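Long-range contact in UTP--glucose-1-phosphate uridylyltransferase (Acinetobacter baumannii, PDB 6IKX), which catalyses the transfer of a uridylyl group from UTP to alpha-D-glucose 1-phosphate, giving UDP-glucose and diphosphate: residues Met1-Gly13 / Gly47-Lys59. The protein carries 1 engineered substitution. Numbering follows the deposited sequence.
Sequences MIKKAVLPVAGLG and GIEQIILVTHSSK. With SO4 (sulfate ion), chain F; SO4 (sulfate ion), chain G; EDO (1,2-ethanediol), chain K.
Ile48, just past the Schellman turn at Gly47 that ends helix 35-44, presses CG2 against Ala5 CB at 3.8 Å. Next, Glu49 N and Gln50 N both donate to Lys3 O, the former at 2.8 Å and tilted from the carbonyl plane, the latter nearly in line with the C=O; one carbonyl thus takes two N-H groups where the pairing begins. The Gln50 and Lys4 side chains run side by side, yet the ammonium bonds to Val119 O instead of the amide.

From Gln50 to Val54 the strands are parallel, their axes 24° apart, and the ladder continues through Ala5 N to Gln50 O, Ile52 N to Ala5 O, Leu7 N to Ile52 O, Val54 N to Leu7 O and Val9 N to Val54 O. On the face of Ala5 and Leu7, Leu53 CD2 lies 4.0 Å from Leu7 CB; on the other, Val54 CG2 meets Val6 CG1 at 3.6 Å.

Beyond the strand, His56 points CB toward residues 1-13, with CG anti to the backbone N (chi1 -173°). Leu12 CD2 sits over one face of the His56 ring in a CH-pi contact, 3.7 Å from the centroid and 13° off the normal. Lys59, its chain bent at chi2 and chi4, brings NZ 2.8 Å from Val9 O, above the carbonyl plane, and weakly to Gly11 O; Glu26 adds a salt bridge. The ammonium thus joins two carbonyls of the nucleotide-binding loop, whose Ala10 and Gly11 contact UTP and UDP-glucose when these are bound; neither occupies this chain.

The pair belongs to the GT-A type nucleotidyltransferase sheet: strand 4-8 is flanked by 50-55 and 125-128, strand 97-102 borders 50-55 beyond, and helix 142-153 packs on Ile2.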
loop_
_atom_site.group_PDB
_atom_site.type_symbol
_atom_site.label_atom_id
_atom_site.label_comp_id
_atom_site.label_asym_id
_atom_site.label_seq_id
_atom_site.Cartn_x
_atom_site.Cartn_y
_atom_site.Cartn_z
ATOM N N MET A 1 34.429 11.909 -1.900
ATOM C CA MET A 1 34.600 11.927 -3.381
ATOM C C MET A 1 33.360 11.300 -4.047
ATOM O O MET A 1 32.541 12.066 -4.542
ATOM C CB MET A 1 35.873 11.177 -3.782
ATOM C CG MET A 1 37.130 12.015 -3.718
ATOM S SD MET A 1 37.332 13.072 -5.187
ATOM C CE MET A 1 39.056 12.769 -5.597
ATOM N N ILE A 2 33.198 9.969 -4.045
ATOM C CA ILE A 2 31.933 9.295 -4.506
ATOM C C ILE A 2 31.001 9.100 -3.303
ATOM O O ILE A 2 31.293 8.209 -2.470
ATOM C CB ILE A 2 32.195 7.952 -5.225
ATOM C CG1 ILE A 2 33.173 8.083 -6.402
ATOM C CG2 ILE A 2 30.880 7.298 -5.644
ATOM C CD1 ILE A 2 32.777 9.054 -7.503
ATOM N N LYS A 3 29.917 9.881 -3.239
ATOM C CA LYS A 3 28.953 9.910 -2.104
ATOM C C LYS A 3 27.554 9.394 -2.508
ATOM O O LYS A 3 26.738 9.149 -1.589
ATOM C CB LYS A 3 28.844 11.337 -1.551
ATOM C CG LYS A 3 30.139 11.976 -1.056
ATOM C CD LYS A 3 30.728 11.360 0.216
ATOM C CE LYS A 3 31.830 10.344 -0.039
ATOM N NZ LYS A 3 32.940 10.429 0.947
ATOM N N LYS A 4 27.251 9.304 -3.807
ATOM C CA LYS A 4 25.939 8.870 -4.359
ATOM C C LYS A 4 25.994 7.481 -5.033
ATOM O O LYS A 4 26.983 7.148 -5.673
ATOM C CB LYS A 4 25.466 9.892 -5.380
ATOM C CG LYS A 4 25.449 11.289 -4.846
ATOM C CD LYS A 4 24.835 12.250 -5.789
ATOM C CE LYS A 4 24.673 13.593 -5.119
ATOM N NZ LYS A 4 23.673 14.380 -5.855
ATOM N N ALA A 5 24.930 6.704 -4.887
ATOM C CA ALA A 5 24.745 5.391 -5.538
ATOM C C ALA A 5 23.296 5.289 -5.998
ATOM O O ALA A 5 22.410 5.562 -5.194
ATOM C CB ALA A 5 25.123 4.259 -4.613
ATOM N N VAL A 6 23.103 4.871 -7.241
ATOM C CA VAL A 6 21.777 4.567 -7.843
ATOM C C VAL A 6 21.517 3.061 -7.707
ATOM O O VAL A 6 22.392 2.302 -8.142
ATOM C CB VAL A 6 21.754 5.049 -9.299
ATOM C CG1 VAL A 6 20.495 4.563 -10.020
ATOM C CG2 VAL A 6 21.885 6.570 -9.334
ATOM N N LEU A 7 20.471 2.658 -6.972
ATOM C CA LEU A 7 20.071 1.222 -6.891
ATOM C C LEU A 7 18.832 1.085 -7.745
ATOM O O LEU A 7 17.782 1.603 -7.373
ATOM C CB LEU A 7 19.729 0.754 -5.482
ATOM C CG LEU A 7 20.728 0.986 -4.363
ATOM C CD1 LEU A 7 20.756 -0.203 -3.412
ATOM C CD2 LEU A 7 22.114 1.346 -4.880
ATOM N N PRO A 8 18.913 0.511 -8.952
ATOM C CA PRO A 8 17.755 0.461 -9.843
ATOM C C PRO A 8 16.918 -0.743 -9.400
ATOM O O PRO A 8 17.408 -1.799 -9.576
ATOM C CB PRO A 8 18.354 0.278 -11.249
ATOM C CG PRO A 8 19.843 0.413 -11.033
ATOM C CD PRO A 8 20.091 -0.054 -9.605
ATOM N N VAL A 9 15.761 -0.519 -8.776
ATOM C CA VAL A 9 14.945 -1.577 -8.086
ATOM C C VAL A 9 13.480 -1.527 -8.586
ATOM O O VAL A 9 12.583 -1.852 -7.812
ATOM C CB VAL A 9 15.030 -1.390 -6.550
ATOM C CG1 VAL A 9 16.446 -1.553 -6.016
ATOM C CG2 VAL A 9 14.474 -0.050 -6.123
ATOM N N ALA A 10 13.228 -1.154 -9.840
ATOM C CA ALA A 10 11.864 -1.033 -10.416
ATOM C C ALA A 10 11.435 -2.282 -11.206
ATOM O O ALA A 10 10.297 -2.255 -11.683
ATOM C CB ALA A 10 11.740 0.209 -11.260
ATOM N N GLY A 11 12.255 -3.330 -11.342
ATOM C CA GLY A 11 11.852 -4.602 -12.006
ATOM C C GLY A 11 10.582 -5.181 -11.391
ATOM O O GLY A 11 10.265 -4.729 -10.298
ATOM N N LEU A 12 9.841 -6.092 -12.050
ATOM C CA LEU A 12 8.641 -6.756 -11.434
ATOM C C LEU A 12 8.976 -8.147 -10.903
ATOM O O LEU A 12 8.056 -8.827 -10.366
ATOM C CB LEU A 12 7.505 -6.829 -12.447
ATOM C CG LEU A 12 7.073 -5.484 -13.009
ATOM C CD1 LEU A 12 5.678 -5.570 -13.586
ATOM C CD2 LEU A 12 7.132 -4.403 -11.947
ATOM N N GLY A 13 10.251 -8.524 -10.990
ATOM C CA GLY A 13 10.787 -9.776 -10.439
ATOM C C GLY A 13 10.209 -10.988 -11.147
ATOM O O GLY A 13 9.583 -11.803 -10.435
ATOM N N GLY A 47 31.588 4.142 1.686
ATOM C CA GLY A 47 31.486 5.585 1.955
ATOM C C GLY A 47 30.325 6.225 1.229
ATOM O O GLY A 47 30.321 7.467 1.146
ATOM N N ILE A 48 29.351 5.448 0.732
ATOM C CA ILE A 48 28.141 6.067 0.115
ATOM C C ILE A 48 27.316 6.697 1.237
ATOM O O ILE A 48 27.221 6.115 2.349
ATOM C CB ILE A 48 27.330 5.073 -0.753
ATOM C CG1 ILE A 48 28.173 4.505 -1.902
ATOM C CG2 ILE A 48 26.023 5.708 -1.259
ATOM C CD1 ILE A 48 28.629 5.548 -2.904
ATOM N N GLU A 49 26.704 7.826 0.928
ATOM C CA GLU A 49 25.922 8.641 1.885
ATOM C C GLU A 49 24.484 8.846 1.424
ATOM O O GLU A 49 23.656 9.115 2.302
ATOM C CB GLU A 49 26.603 10.003 2.044
ATOM C CG GLU A 49 27.847 9.906 2.916
ATOM C CD GLU A 49 28.596 11.199 3.175
ATOM O OE1 GLU A 49 28.179 12.260 2.644
ATOM O OE2 GLU A 49 29.609 11.126 3.888
ATOM N N GLN A 50 24.246 8.847 0.109
ATOM C CA GLN A 50 22.929 9.071 -0.525
ATOM C C GLN A 50 22.596 7.843 -1.382
ATOM O O GLN A 50 23.293 7.638 -2.453
ATOM C CB GLN A 50 22.927 10.342 -1.372
ATOM C CG GLN A 50 21.519 10.843 -1.709
ATOM C CD GLN A 50 21.525 12.017 -2.658
ATOM O OE1 GLN A 50 22.332 12.114 -3.586
ATOM N NE2 GLN A 50 20.615 12.942 -2.429
ATOM N N ILE A 51 21.633 7.035 -0.890
ATOM C CA ILE A 51 21.071 5.834 -1.573
ATOM C C ILE A 51 19.930 6.328 -2.457
ATOM O O ILE A 51 18.961 6.877 -1.932
ATOM C CB ILE A 51 20.653 4.764 -0.549
ATOM C CG1 ILE A 51 21.879 4.187 0.170
ATOM C CG2 ILE A 51 19.835 3.648 -1.201
ATOM C CD1 ILE A 51 22.908 3.593 -0.771
ATOM N N ILE A 52 20.085 6.239 -3.772
ATOM C CA ILE A 52 19.061 6.725 -4.741
ATOM C C ILE A 52 18.353 5.502 -5.315
ATOM O O ILE A 52 18.933 4.883 -6.229
ATOM C CB ILE A 52 19.701 7.598 -5.833
ATOM C CG1 ILE A 52 20.608 8.665 -5.212
ATOM C CG2 ILE A 52 18.625 8.210 -6.735
ATOM C CD1 ILE A 52 21.386 9.493 -6.212
ATOM N N LEU A 53 17.200 5.132 -4.747
ATOM C CA LEU A 53 16.380 3.970 -5.213
ATOM C C LEU A 53 15.595 4.409 -6.467
ATOM O O LEU A 53 14.797 5.344 -6.341
ATOM C CB LEU A 53 15.382 3.568 -4.111
ATOM C CG LEU A 53 15.955 3.141 -2.769
ATOM C CD1 LEU A 53 14.852 2.818 -1.794
ATOM C CD2 LEU A 53 16.866 1.956 -2.904
ATOM N N VAL A 54 15.805 3.805 -7.634
ATOM C CA VAL A 54 14.916 4.041 -8.808
ATOM C C VAL A 54 13.829 2.982 -8.714
ATOM O O VAL A 54 14.156 1.779 -8.860
ATOM C CB VAL A 54 15.674 3.984 -10.148
ATOM C CG1 VAL A 54 14.794 4.379 -11.311
ATOM C CG2 VAL A 54 16.876 4.894 -10.127
ATOM N N THR A 55 12.593 3.385 -8.444
ATOM C CA THR A 55 11.603 2.391 -7.958
ATOM C C THR A 55 10.307 2.363 -8.788
ATOM O O THR A 55 10.100 3.122 -9.737
ATOM C CB THR A 55 11.417 2.560 -6.436
ATOM O OG1 THR A 55 10.920 1.315 -5.934
ATOM C CG2 THR A 55 10.533 3.718 -6.034
ATOM N N HIS A 56 9.488 1.397 -8.449
ATOM C CA HIS A 56 8.159 1.125 -9.032
ATOM C C HIS A 56 7.134 1.354 -7.931
ATOM O O HIS A 56 7.463 1.048 -6.732
ATOM C CB HIS A 56 8.168 -0.304 -9.584
ATOM C CG HIS A 56 6.957 -0.692 -10.345
ATOM N ND1 HIS A 56 6.006 -1.541 -9.817
ATOM C CD2 HIS A 56 6.545 -0.367 -11.581
ATOM C CE1 HIS A 56 5.049 -1.724 -10.704
ATOM N NE2 HIS A 56 5.361 -1.013 -11.796
ATOM N N SER A 57 5.947 1.792 -8.345
ATOM C CA SER A 57 4.727 1.994 -7.517
ATOM C C SER A 57 4.398 0.761 -6.660
ATOM O O SER A 57 3.694 0.938 -5.686
ATOM C CB SER A 57 3.546 2.374 -8.400
ATOM O OG SER A 57 3.246 1.302 -9.281
ATOM N N SER A 58 4.881 -0.429 -6.975
ATOM C CA SER A 58 4.614 -1.656 -6.159
ATOM C C SER A 58 5.665 -1.876 -5.054
ATOM O O SER A 58 5.541 -2.848 -4.356
ATOM C CB SER A 58 4.539 -2.890 -7.036
ATOM O OG SER A 58 5.837 -3.265 -7.470
ATOM N N LYS A 59 6.670 -1.018 -4.898
ATOM C CA LYS A 59 7.893 -1.314 -4.098
ATOM C C LYS A 59 8.012 -0.428 -2.831
ATOM O O LYS A 59 9.195 -0.146 -2.419
ATOM C CB LYS A 59 9.150 -1.049 -4.942
ATOM C CG LYS A 59 9.276 -1.786 -6.270
ATOM C CD LYS A 59 9.423 -3.290 -6.180
ATOM C CE LYS A 59 9.747 -3.925 -7.510
ATOM N NZ LYS A 59 11.172 -4.316 -7.594
HETATM S S SO4 F . 12.631 -8.575 -13.306
HETATM O O1 SO4 F . 13.823 -7.931 -13.833
HETATM O O2 SO4 F . 12.093 -7.794 -12.220
HETATM O O3 SO4 F . 12.955 -9.914 -12.828
HETATM O O4 SO4 F . 11.637 -8.639 -14.350
HETATM S S SO4 G . 15.160 -1.988 -13.264
HETATM O O1 SO4 G . 14.864 -3.056 -12.333
HETATM O O2 SO4 G . 15.201 -0.736 -12.539
HETATM O O3 SO4 G . 14.140 -1.916 -14.279
HETATM O O4 SO4 G . 16.427 -2.238 -13.909
HETATM C C1 EDO K . 5.433 -7.546 -9.545
HETATM O O1 EDO K . 6.014 -8.710 -8.868
HETATM C C2 EDO K . 4.364 -6.720 -8.876
HETATM O O2 EDO K . 3.630 -5.860 -9.776
#